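Local coordinates for protein translation initiation factor eIF2B, subunit delta (Archaeoglobus fulgidus, PDB 1T5O) that probably catalyses the interconversion of methylthioribose-1-phosphate and methylthioribulose-1-phosphate, an isomerase step of methionine biosynthesis, at residues I58-E64 against H76-A81; E142-D146 against D227-V231; S251-K255 against T312-N316. All coordinates share one frame; numbering follows the deposited sequence.

Contact 1 of 3, residues I58-E64 against H76-A81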
loop_
_atom_site.group_PDB
_atom_site.type_symbol
_atom_site.label_atom_id
_atom_site.label_comp_id
_atom_site.label_asym_id
_atom_site.label_seq_id
_atom_site.Cartn_x
_atom_site.Cartn_y
_atom_site.Cartn_z
ATOM N N ILE A 58 15.743 -22.028 -25.998
ATOM C CA ILE A 58 16.561 -22.501 -27.117
ATOM C C ILE A 58 16.560 -24.032 -27.165
ATOM O O ILE A 58 16.501 -24.617 -28.246
ATOM C CB ILE A 58 18.031 -21.978 -26.989
ATOM C CG1 ILE A 58 18.048 -20.441 -27.000
ATOM C CG2 ILE A 58 18.920 -22.574 -28.084
ATOM C CD1 ILE A 58 17.324 -19.777 -28.191
ATOM N N ALA A 59 16.635 -24.683 -26.001
ATOM C CA ALA A 59 16.610 -26.144 -25.959
ATOM C C ALA A 59 15.238 -26.587 -26.461
ATOM O O ALA A 59 15.096 -27.585 -27.177
ATOM C CB ALA A 59 16.834 -26.642 -24.543
ATOM N N LEU A 60 14.223 -25.823 -26.085
ATOM C CA LEU A 60 12.865 -26.111 -26.504
ATOM C C LEU A 60 12.741 -25.918 -28.017
ATOM O O LEU A 60 12.289 -26.803 -28.732
ATOM C CB LEU A 60 11.880 -25.186 -25.773
ATOM C CG LEU A 60 10.389 -25.300 -26.127
ATOM C CD1 LEU A 60 9.926 -26.759 -26.017
ATOM C CD2 LEU A 60 9.578 -24.413 -25.195
ATOM N N ALA A 61 13.140 -24.757 -28.505
ATOM C CA ALA A 61 13.048 -24.473 -29.933
ATOM C C ALA A 61 13.736 -25.534 -30.795
ATOM O O ALA A 61 13.302 -25.806 -31.921
ATOM C CB ALA A 61 13.642 -23.114 -30.222
ATOM N N ALA A 62 14.810 -26.125 -30.272
ATOM C CA ALA A 62 15.561 -27.140 -31.003
ATOM C C ALA A 62 14.926 -28.520 -30.926
ATOM O O ALA A 62 15.357 -29.441 -31.621
ATOM C CB ALA A 62 17.001 -27.209 -30.481
ATOM N N ARG A 63 13.916 -28.662 -30.075
ATOM C CA ARG A 63 13.238 -29.939 -29.908
ATOM C C ARG A 63 11.791 -29.854 -30.390
ATOM O O ARG A 63 11.162 -30.874 -30.675
ATOM C CB ARG A 63 13.278 -30.368 -28.434
ATOM C CG ARG A 63 14.665 -30.758 -27.928
ATOM C CD ARG A 63 14.681 -30.961 -26.415
ATOM N NE ARG A 63 15.896 -31.639 -25.966
ATOM C CZ ARG A 63 17.124 -31.135 -26.067
ATOM N NH1 ARG A 63 17.316 -29.931 -26.601
ATOM N NH2 ARG A 63 18.165 -31.847 -25.655
ATOM N N GLU A 64 11.283 -28.628 -30.482
ATOM C CA GLU A 64 9.917 -28.352 -30.923
ATOM C C GLU A 64 9.423 -29.475 -31.831
ATOM O O GLU A 64 8.540 -30.249 -31.448
ATOM C CB GLU A 64 9.892 -27.018 -31.663
ATOM C CG GLU A 64 8.782 -26.082 -31.227
ATOM C CD GLU A 64 9.291 -24.687 -30.889
ATOM O OE1 GLU A 64 10.040 -24.099 -31.705
ATOM O OE2 GLU A 64 8.936 -24.176 -29.805
ATOM N N HIS A 76 16.683 -22.115 -37.581
ATOM C CA HIS A 76 15.487 -22.026 -36.745
ATOM C C HIS A 76 15.826 -21.464 -35.356
ATOM O O HIS A 76 15.100 -20.625 -34.820
ATOM C CB HIS A 76 14.844 -23.411 -36.594
ATOM C CG HIS A 76 13.667 -23.435 -35.665
ATOM N ND1 HIS A 76 12.460 -22.839 -35.968
ATOM C CD2 HIS A 76 13.516 -23.981 -34.433
ATOM C CE1 HIS A 76 11.617 -23.016 -34.967
ATOM N NE2 HIS A 76 12.232 -23.706 -34.023
ATOM N N LEU A 77 16.930 -21.924 -34.776
ATOM C CA LEU A 77 17.320 -21.445 -33.456
ATOM C C LEU A 77 17.574 -19.935 -33.442
ATOM O O LEU A 77 17.163 -19.238 -32.509
ATOM C CB LEU A 77 18.558 -22.190 -32.961
ATOM C CG LEU A 77 18.361 -23.689 -32.735
ATOM C CD1 LEU A 77 19.592 -24.261 -32.062
ATOM C CD2 LEU A 77 17.123 -23.939 -31.874
ATOM N N LYS A 78 18.241 -19.423 -34.473
ATOM C CA LYS A 78 18.525 -17.995 -34.530
ATOM C C LYS A 78 17.209 -17.214 -34.583
ATOM O O LYS A 78 17.079 -16.130 -34.004
ATOM C CB LYS A 78 19.398 -17.684 -35.750
ATOM C CG LYS A 78 20.789 -18.310 -35.682
ATOM C CD LYS A 78 21.600 -18.058 -36.954
ATOM C CE LYS A 78 22.974 -18.703 -36.865
ATOM N NZ LYS A 78 23.804 -18.485 -38.091
ATOM N N LYS A 79 16.227 -17.788 -35.266
ATOM C CA LYS A 79 14.920 -17.162 -35.391
ATOM C C LYS A 79 14.199 -17.190 -34.042
ATOM O O LYS A 79 13.646 -16.177 -33.602
ATOM C CB LYS A 79 14.079 -17.881 -36.457
ATOM C CG LYS A 79 14.560 -17.687 -37.910
ATOM C CD LYS A 79 13.586 -18.329 -38.940
ATOM C CE LYS A 79 13.487 -19.850 -38.773
ATOM N NZ LYS A 79 12.587 -20.529 -39.762
ATOM N N ALA A 80 14.215 -18.352 -33.390
ATOM C CA ALA A 80 13.573 -18.516 -32.091
ATOM C C ALA A 80 14.225 -17.592 -31.056
ATOM O O ALA A 80 13.531 -16.978 -30.242
ATOM C CB ALA A 80 13.668 -19.974 -31.638
ATOM N N ALA A 81 15.555 -17.495 -31.100
ATOM C CA ALA A 81 16.307 -16.638 -30.188
ATOM C C ALA A 81 15.828 -15.202 -30.361
ATOM O O ALA A 81 15.613 -14.487 -29.385
ATOM C CB ALA A 81 17.789 -16.732 -30.498
#

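Contact 2 of 3, residues E142-D146 against D227-V231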
loop_
_atom_site.group_PDB
_atom_site.type_symbol
_atom_site.label_atom_id
_atom_site.label_comp_id
_atom_site.label_asym_id
_atom_site.label_seq_id
_atom_site.Cartn_x
_atom_site.Cartn_y
_atom_site.Cartn_z
ATOM N N GLU A 142 25.114 -15.518 8.100
ATOM C CA GLU A 142 25.997 -15.073 9.165
ATOM C C GLU A 142 25.529 -13.745 9.779
ATOM O O GLU A 142 25.985 -13.372 10.874
ATOM C CB GLU A 142 27.440 -14.915 8.641
ATOM C CG GLU A 142 28.146 -16.254 8.322
ATOM C CD GLU A 142 28.044 -17.244 9.484
ATOM O OE1 GLU A 142 28.647 -16.974 10.545
ATOM O OE2 GLU A 142 27.341 -18.276 9.349
ATOM N N LEU A 143 24.635 -13.037 9.078
ATOM C CA LEU A 143 24.087 -11.749 9.560
ATOM C C LEU A 143 22.773 -11.941 10.318
ATOM O O LEU A 143 22.152 -10.993 10.790
ATOM C CB LEU A 143 23.819 -10.805 8.381
ATOM C CG LEU A 143 25.025 -10.544 7.496
ATOM C CD1 LEU A 143 24.579 -9.746 6.265
ATOM C CD2 LEU A 143 26.092 -9.828 8.267
ATOM N N LEU A 144 22.340 -13.180 10.416
ATOM C CA LEU A 144 21.099 -13.465 11.090
ATOM C C LEU A 144 21.399 -14.250 12.372
ATOM O O LEU A 144 22.274 -15.129 12.388
ATOM C CB LEU A 144 20.211 -14.273 10.137
ATOM C CG LEU A 144 18.953 -13.636 9.535
ATOM C CD1 LEU A 144 19.066 -12.141 9.430
ATOM C CD2 LEU A 144 18.652 -14.304 8.199
ATOM N N GLU A 145 20.664 -13.926 13.431
ATOM C CA GLU A 145 20.812 -14.581 14.720
ATOM C C GLU A 145 19.526 -15.326 15.102
ATOM O O GLU A 145 18.416 -15.021 14.631
ATOM C CB GLU A 145 21.177 -13.547 15.799
ATOM C CG GLU A 145 22.630 -12.981 15.700
ATOM C CD GLU A 145 22.847 -11.986 14.536
ATOM O OE1 GLU A 145 22.109 -10.995 14.475
ATOM O OE2 GLU A 145 23.754 -12.183 13.689
ATOM N N ASP A 146 19.680 -16.333 15.951
ATOM C CA ASP A 146 18.529 -17.119 16.390
ATOM C C ASP A 146 17.482 -16.171 16.987
ATOM O O ASP A 146 17.820 -15.297 17.783
ATOM C CB ASP A 146 18.998 -18.158 17.422
ATOM C CG ASP A 146 17.872 -19.070 17.893
ATOM O OD1 ASP A 146 17.119 -19.618 17.053
ATOM O OD2 ASP A 146 17.749 -19.247 19.119
ATOM N N ASP A 227 13.973 -7.023 13.546
ATOM C CA ASP A 227 15.407 -7.043 13.867
ATOM C C ASP A 227 16.237 -6.650 12.651
ATOM O O ASP A 227 17.271 -6.020 12.776
ATOM C CB ASP A 227 15.826 -8.442 14.340
ATOM C CG ASP A 227 15.161 -8.820 15.637
ATOM O OD1 ASP A 227 15.447 -8.165 16.654
ATOM O OD2 ASP A 227 14.331 -9.736 15.637
ATOM N N LYS A 228 15.789 -7.017 11.459
ATOM C CA LYS A 228 16.565 -6.663 10.284
ATOM C C LYS A 228 15.664 -6.645 9.077
ATOM O O LYS A 228 14.592 -7.242 9.075
ATOM C CB LYS A 228 17.685 -7.694 10.004
ATOM C CG LYS A 228 18.163 -8.561 11.180
ATOM C CD LYS A 228 19.677 -8.447 11.277
ATOM C CE LYS A 228 20.304 -9.556 12.076
ATOM N NZ LYS A 228 20.307 -9.277 13.484
ATOM N N VAL A 229 16.119 -5.951 8.045
ATOM C CA VAL A 229 15.386 -5.895 6.797
ATOM C C VAL A 229 16.284 -6.542 5.745
ATOM O O VAL A 229 17.485 -6.280 5.723
ATOM C CB VAL A 229 15.127 -4.428 6.334
ATOM C CG1 VAL A 229 14.394 -4.445 5.004
ATOM C CG2 VAL A 229 14.303 -3.657 7.381
ATOM N N ILE A 230 15.720 -7.394 4.897
ATOM C CA ILE A 230 16.507 -7.965 3.794
ATOM C C ILE A 230 15.637 -7.920 2.539
ATOM O O ILE A 230 14.529 -8.459 2.513
ATOM C CB ILE A 230 16.967 -9.456 4.011
ATOM C CG1 ILE A 230 17.706 -9.625 5.345
ATOM C CG2 ILE A 230 17.946 -9.846 2.877
ATOM C CD1 ILE A 230 18.199 -11.100 5.610
ATOM N N VAL A 231 16.129 -7.234 1.516
ATOM C CA VAL A 231 15.396 -7.133 0.263
ATOM C C VAL A 231 16.319 -7.564 -0.872
ATOM O O VAL A 231 17.527 -7.769 -0.682
ATOM C CB VAL A 231 14.909 -5.679 -0.025
ATOM C CG1 VAL A 231 13.908 -5.243 1.055
ATOM C CG2 VAL A 231 16.102 -4.723 -0.108
#

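Contact 3 of 3, residues S251-K255 against T312-N316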
loop_
_atom_site.group_PDB
_atom_site.type_symbol
_atom_site.label_atom_id
_atom_site.label_comp_id
_atom_site.label_asym_id
_atom_site.label_seq_id
_atom_site.Cartn_x
_atom_site.Cartn_y
_atom_site.Cartn_z
ATOM N N SER A 251 13.498 1.631 3.377
ATOM C CA SER A 251 14.861 1.974 3.792
ATOM C C SER A 251 14.921 3.247 4.658
ATOM O O SER A 251 15.788 3.369 5.531
ATOM C CB SER A 251 15.789 2.116 2.567
ATOM O OG SER A 251 15.769 3.441 2.025
ATOM N N VAL A 252 14.005 4.183 4.438
ATOM C CA VAL A 252 14.027 5.425 5.200
ATOM C C VAL A 252 13.579 5.160 6.645
ATOM O O VAL A 252 14.192 5.660 7.583
ATOM C CB VAL A 252 13.106 6.502 4.548
ATOM C CG1 VAL A 252 12.945 7.744 5.485
ATOM C CG2 VAL A 252 13.718 6.962 3.228
ATOM N N VAL A 253 12.522 4.366 6.810
ATOM C CA VAL A 253 12.007 4.052 8.138
ATOM C C VAL A 253 13.059 3.232 8.901
ATOM O O VAL A 253 13.358 3.513 10.068
ATOM C CB VAL A 253 10.663 3.287 8.021
ATOM C CG1 VAL A 253 10.108 2.963 9.422
ATOM C CG2 VAL A 253 9.653 4.156 7.265
ATOM N N ALA A 254 13.652 2.240 8.236
ATOM C CA ALA A 254 14.670 1.424 8.875
ATOM C C ALA A 254 15.872 2.274 9.320
ATOM O O ALA A 254 16.386 2.103 10.417
ATOM C CB ALA A 254 15.131 0.302 7.926
ATOM N N LYS A 255 16.322 3.173 8.464
ATOM C CA LYS A 255 17.459 4.037 8.792
ATOM C C LYS A 255 17.143 4.882 10.051
ATOM O O LYS A 255 17.941 4.963 10.980
ATOM C CB LYS A 255 17.772 4.937 7.580
ATOM C CG LYS A 255 18.779 6.040 7.841
ATOM C CD LYS A 255 19.965 5.511 8.634
ATOM C CE LYS A 255 20.797 4.570 7.810
ATOM N NZ LYS A 255 21.700 5.386 6.981
ATOM N N THR A 312 17.199 3.349 -3.853
ATOM C CA THR A 312 17.502 3.446 -2.430
ATOM C C THR A 312 18.983 3.868 -2.384
ATOM O O THR A 312 19.846 3.149 -2.909
ATOM C CB THR A 312 17.345 2.062 -1.706
ATOM O OG1 THR A 312 15.961 1.687 -1.649
ATOM C CG2 THR A 312 17.906 2.127 -0.301
ATOM N N PRO A 313 19.296 5.032 -1.775
ATOM C CA PRO A 313 20.703 5.454 -1.710
ATOM C C PRO A 313 21.514 4.431 -0.910
ATOM O O PRO A 313 21.017 3.863 0.077
ATOM C CB PRO A 313 20.631 6.822 -1.027
ATOM C CG PRO A 313 19.385 6.716 -0.146
ATOM C CD PRO A 313 18.417 5.951 -1.017
ATOM N N LEU A 314 22.765 4.201 -1.316
ATOM C CA LEU A 314 23.589 3.220 -0.618
ATOM C C LEU A 314 23.858 3.621 0.828
ATOM O O LEU A 314 24.257 2.788 1.640
ATOM C CB LEU A 314 24.899 2.985 -1.377
ATOM C CG LEU A 314 24.632 2.180 -2.652
ATOM C CD1 LEU A 314 25.930 2.062 -3.454
ATOM C CD2 LEU A 314 24.073 0.793 -2.293
ATOM N N GLU A 315 23.634 4.897 1.142
ATOM C CA GLU A 315 23.823 5.383 2.502
ATOM C C GLU A 315 22.801 4.703 3.435
ATOM O O GLU A 315 22.989 4.653 4.650
ATOM C CB GLU A 315 23.636 6.913 2.554
ATOM C CG GLU A 315 24.546 7.602 3.567
ATOM C CD GLU A 315 23.802 8.026 4.816
ATOM O OE1 GLU A 315 22.783 8.748 4.660
ATOM O OE2 GLU A 315 24.229 7.655 5.942
ATOM N N ASN A 316 21.707 4.199 2.870
ATOM C CA ASN A 316 20.674 3.516 3.656
ATOM C C ASN A 316 20.828 1.989 3.598
ATOM O O ASN A 316 19.923 1.256 3.997
ATOM C CB ASN A 316 19.274 3.866 3.132
ATOM C CG ASN A 316 18.870 5.308 3.415
ATOM O OD1 ASN A 316 19.692 6.126 3.819
ATOM N ND2 ASN A 316 17.586 5.627 3.174
HETATM O O HOH W 1 18.047 1.698 5.926
#

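Contact 1 of 3, residues I58-E64 against H76-A81
Ala61 and Ala80 meet methyl to methyl, their CB atoms 3.4 Å apart, tighter than ordinary van der Waals contact, and with no larger side chain between them the two backbones come close: the CA atoms of Ala61 and Leu77 lie 6.3 Å apart. Leu77 fills the space on one side of this pair. Its CD2 branch touches Ala62 CB at 3.6 Å and also packs on Ala61 CB. Ile58 reaches across with CD1, which rests against Ala81 CB at 3.8 Å; its chi1 of -60° sets CG1, the branch that carries CD1, beside the backbone N and leaves CG2 anti to it.

These residues join helix 47-61 to helix 70-85, two successive helices that run antiparallel here, a helical hairpin in the N-terminal helical part of the chain. Helix 92-105 adds to the apolar layer, with Ala101 against Ile58 and Leu102 against both Leu77 and Ala81.

The polar interactions gather around His76 and Glu64. His76 NE2 donates to Glu64 OE1 at 3.2 Å, a bond that lies in the imidazole plane and meets the oxygen nearly along its C-O axis, while the carboxylate itself is turned 84° from the ring. The other carboxylate oxygen, OE2, accepts from the backbone N of Val32, so Glu64 links the histidine to the start of helix 32-40. Ala61 O also sits at the ring edge, 3.1 Å from His76 CD2.

Contact 2 of 3, residues E142-D146 against D227-V231
Leu144 and Lys228 face each other with their CA atoms 8.2 Å apart, a separation bridged by side chains between an irregular loop and strand 228-231. The strand lies inside the parallel part of a Rossmann-like sheet, between strands 149-152 and 261-264, and the loop leads from helix 111-141 into strand 149-152, so one side of the contact is itself a helix-to-strand connection of the fold.

Lys228 contributes the largest single share of the buried surface. Its aliphatic chain slides past Leu144 in the opposite direction, CG lying 4.1 Å from Leu144 CD1. The chain then bends to bring the ammonium group to Glu145, although its modelled course near CE is doubtful. NZ forms a salt bridge with Glu145 OE1 at 2.7 Å, meeting the oxygen end-on, with the two side chains crossing at about a right angle. Asp148 is a second carboxylate partner of the same NZ, and its OD1 also accepts from the backbone N of Glu145; two acids around one lysine would be expected to favour its charged form. A methionine in its place would probably leave Glu145 and Asp148 without the positive charge they share.

Farther along the strand the chemistry becomes apolar. Val170 of helix 167-176 touches both Leu144 and Ile230, covering the pair where they reach toward each other tip to tip: Ile230 CD1 stands 4.1 Å from Leu144 CD1 and equally far from CD2.

Contact 3 of 3, residues S251-K255 against T312-N316
Asn316 and Ser251 are joined by a nearly straight hydrogen bond, ND2 donating to OG at 3.1 Å with an N-H...O angle of 174° and the oxygen lying in the amide plane. The bond ties helix 247-256 of the Rossmann-like domain to the turn that follows strand 309-313, the edge strand of a small antiparallel sheet, and precedes strand 319-322 of the main sheet. Thr312 CG2 packs on Ser251 CB at 3.6 Å and lies beside the hydroxyl.

One helical turn later, Lys255 reaches the same turn. Its NZ donates to the backbone O of Glu315 at 2.8 Å, coming in tilted 33° from the carbonyl plane, and makes a longer salt bridge to Glu315 OE2 at 3.6 Å. Bends at chi2, chi3 and chi4 fold the lysine back to this carbonyl, and its chain crosses that of Asn316 at about a right angle.

Several bonds position these groups. Ser251 OG, placed between backbone N and carbonyl carbon by a chi1 of 87°, also bonds to Tyr248 O one turn earlier in the helix, so the hydroxyl is gripped from both the helix and the turn. Asn316 N bonds to Pro313 O, closing the 3-10 turn that presents the amide. Around this shell, Thr312 pairs through its backbone with Val241, and its side chain lies about 6 Å from that of Asn243, a predicted substrate-binding residue. Val252 packs on Val252 of the second subunit, placing the helix at the dimer interface. A water-mediated backbone link also spans the contact: one water donates both to Ser251 O, at 2.8 Å, and to Asn316 O, at 2.7 Å.

Contact 1 stands apart, in the helical part of the chain, on the opposite side of its centre from the other two, with about 29 Å between its nearest atoms and those of contact 2. Contacts 2 and 3 share the Rossmann-like domain and touch, Val229 CG2 of strand 228-231 meeting Ala254 CB of helix 247-256 at 4.1 Å. Contacts 1 and 3 are largely buried, whereas contact 2 runs from a buried apolar end to an exposed charged one. Chemistry follows place: alanine, leucine and isoleucine packing with one histidine-carboxylate bond between helices in contact 1, a lysine-carboxylate pair beside the sheet in contact 2, and a hydroxyl, amide and water network near the subunit interface in contact 3.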